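Regulatory protein cox (Enterobacteria phage P2, PDB 4LHF) binds DNA and represses the Pc promoter, which controls the genes for the immunity repressor and the integrase that promotes site-specific recombination. Local coordinates at residues A[15-20]-A[60-65]. Numbering follows the deposited sequence.
Sequences QEFAKL and PAWNNG
Phe17 and Trp62 alone join the two helical segments, through a T-shaped (edge-to-face) pair of aromatic rings. The planes stand at 86°, nearly perpendicular, and the centroids of the Phe17 ring and the Trp62 five-membered ring lie 5.2 Å apart. Phe17 supplies the edge: its CZ comes to 3.8 Å from Trp62 CE2 over one indole face, offset toward the rim that runs through NE1, CE2 and CZ2. Alongside it, Phe17 CE1 lies 3.9 Å from Trp62 NE1, which sits at the phenyl edge, in the plane of that ring. Each side chain has CG anti to its own backbone N (chi1 -175° for Phe17, 169° for Trp62), and the two extended groups bridge backbones whose CA atoms are 11.1 Å apart. The 88 Å² buried comes entirely from these two residues. Phe17 also touches Ile12 of strand 11-13, while Trp62 packs on Leu37 and Pro38 in the loop before strand 39-42. Helices 14-21 and 25-34, in contact through Ala18 and Val28, are consistent with the two helices of the helix-turn-helix DNA-binding unit. The ring pair ties the first of them to helix 59-72, which follows strand 54-58 at the centre of the antiparallel sheet.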
loop_
_atom_site.group_PDB
_atom_site.type_symbol
_atom_site.label_atom_id
_atom_site.label_comp_id
_atom_site.label_asym_id
_atom_site.label_seq_id
_atom_site.Cartn_x
_atom_site.Cartn_y
_atom_site.Cartn_z
ATOM N N GLN A 15 -8.657 -3.451 6.206
ATOM C CA GLN A 15 -9.295 -4.738 5.947
ATOM C C GLN A 15 -9.684 -4.870 4.477
ATOM O O GLN A 15 -9.504 -5.926 3.868
ATOM C CB GLN A 15 -10.532 -4.916 6.827
ATOM C CG GLN A 15 -10.269 -4.766 8.314
ATOM C CD GLN A 15 -10.523 -3.356 8.810
ATOM O OE1 GLN A 15 -10.196 -2.379 8.138
ATOM N NE2 GLN A 15 -11.119 -3.245 9.992
ATOM N N GLU A 16 -10.222 -3.793 3.915
ATOM C CA GLU A 16 -10.568 -3.754 2.498
ATOM C C GLU A 16 -9.309 -3.857 1.645
ATOM O O GLU A 16 -9.285 -4.559 0.629
ATOM C CB GLU A 16 -11.324 -2.466 2.168
ATOM C CG GLU A 16 -11.664 -2.298 0.692
ATOM C CD GLU A 16 -12.778 -3.221 0.225
ATOM O OE1 GLU A 16 -13.416 -3.883 1.072
ATOM O OE2 GLU A 16 -13.016 -3.282 -1.001
ATOM N N PHE A 17 -8.265 -3.151 2.069
ATOM C CA PHE A 17 -6.968 -3.217 1.408
ATOM C C PHE A 17 -6.431 -4.642 1.464
ATOM O O PHE A 17 -5.792 -5.116 0.524
ATOM C CB PHE A 17 -5.981 -2.253 2.071
ATOM C CG PHE A 17 -4.650 -2.181 1.382
ATOM C CD1 PHE A 17 -4.472 -1.362 0.281
ATOM C CD2 PHE A 17 -3.575 -2.925 1.840
ATOM C CE1 PHE A 17 -3.249 -1.290 -0.356
ATOM C CE2 PHE A 17 -2.349 -2.857 1.207
ATOM C CZ PHE A 17 -2.186 -2.039 0.108
ATOM N N ALA A 18 -6.700 -5.319 2.576
ATOM C CA ALA A 18 -6.327 -6.716 2.736
ATOM C C ALA A 18 -7.077 -7.578 1.731
ATOM O O ALA A 18 -6.501 -8.485 1.131
ATOM C CB ALA A 18 -6.618 -7.182 4.150
ATOM N N LYS A 19 -8.365 -7.293 1.556
ATOM C CA LYS A 19 -9.175 -8.018 0.584
ATOM C C LYS A 19 -8.651 -7.810 -0.832
ATOM O O LYS A 19 -8.718 -8.713 -1.666
ATOM C CB LYS A 19 -10.640 -7.581 0.645
ATOM C CG LYS A 19 -11.319 -7.786 1.985
ATOM C CD LYS A 19 -12.830 -7.743 1.834
ATOM C CE LYS A 19 -13.524 -7.529 3.168
ATOM N NZ LYS A 19 -13.492 -6.098 3.592
ATOM N N LEU A 20 -8.129 -6.616 -1.100
ATOM C CA LEU A 20 -7.652 -6.282 -2.438
ATOM C C LEU A 20 -6.368 -7.018 -2.826
ATOM O O LEU A 20 -6.210 -7.436 -3.972
ATOM C CB LEU A 20 -7.458 -4.768 -2.584
ATOM C CG LEU A 20 -8.724 -3.910 -2.599
ATOM C CD1 LEU A 20 -8.375 -2.453 -2.845
ATOM C CD2 LEU A 20 -9.690 -4.415 -3.654
ATOM N N PRO A 60 -2.988 7.281 -2.609
ATOM C CA PRO A 60 -2.059 8.042 -3.456
ATOM C C PRO A 60 -0.594 7.816 -3.094
ATOM O O PRO A 60 0.236 7.627 -3.984
ATOM C CB PRO A 60 -2.447 9.494 -3.174
ATOM C CG PRO A 60 -3.885 9.426 -2.837
ATOM C CD PRO A 60 -4.065 8.142 -2.082
ATOM N N ALA A 61 -0.287 7.832 -1.801
ATOM C CA ALA A 61 1.071 7.591 -1.334
ATOM C C ALA A 61 1.535 6.193 -1.729
ATOM O O ALA A 61 2.675 5.999 -2.154
ATOM C CB ALA A 61 1.150 7.766 0.171
ATOM N N TRP A 62 0.632 5.228 -1.591
ATOM C CA TRP A 62 0.912 3.834 -1.913
ATOM C C TRP A 62 1.274 3.662 -3.385
ATOM O O TRP A 62 2.333 3.125 -3.715
ATOM C CB TRP A 62 -0.297 2.969 -1.539
ATOM C CG TRP A 62 -0.269 1.559 -2.050
ATOM C CD1 TRP A 62 -1.117 1.004 -2.965
ATOM C CD2 TRP A 62 0.638 0.519 -1.661
ATOM N NE1 TRP A 62 -0.793 -0.313 -3.174
ATOM C CE2 TRP A 62 0.280 -0.635 -2.389
ATOM C CE3 TRP A 62 1.717 0.454 -0.777
ATOM C CZ2 TRP A 62 0.968 -1.840 -2.257
ATOM C CZ3 TRP A 62 2.397 -0.743 -0.649
ATOM C CH2 TRP A 62 2.018 -1.875 -1.385
ATOM N N ASN A 63 0.405 4.146 -4.266
ATOM C CA ASN A 63 0.609 3.987 -5.703
ATOM C C ASN A 63 1.757 4.822 -6.265
ATOM O O ASN A 63 2.495 4.358 -7.138
ATOM C CB ASN A 63 -0.688 4.260 -6.462
ATOM C CG ASN A 63 -1.741 3.197 -6.208
ATOM O OD1 ASN A 63 -1.457 2.000 -6.272
ATOM N ND2 ASN A 63 -2.958 3.628 -5.898
ATOM N N ASN A 64 1.911 6.045 -5.766
ATOM C CA ASN A 64 3.057 6.864 -6.142
ATOM C C ASN A 64 4.360 6.226 -5.672
ATOM O O ASN A 64 5.387 6.321 -6.344
ATOM C CB ASN A 64 2.926 8.283 -5.588
ATOM C CG ASN A 64 1.761 9.038 -6.196
ATOM O OD1 ASN A 64 1.295 8.704 -7.285
ATOM N ND2 ASN A 64 1.284 10.060 -5.493
ATOM N N GLY A 65 4.303 5.566 -4.519
ATOM C CA GLY A 65 5.446 4.841 -3.992
ATOM C C GLY A 65 5.815 3.655 -4.865
ATOM O O GLY A 65 6.986 3.455 -5.197
#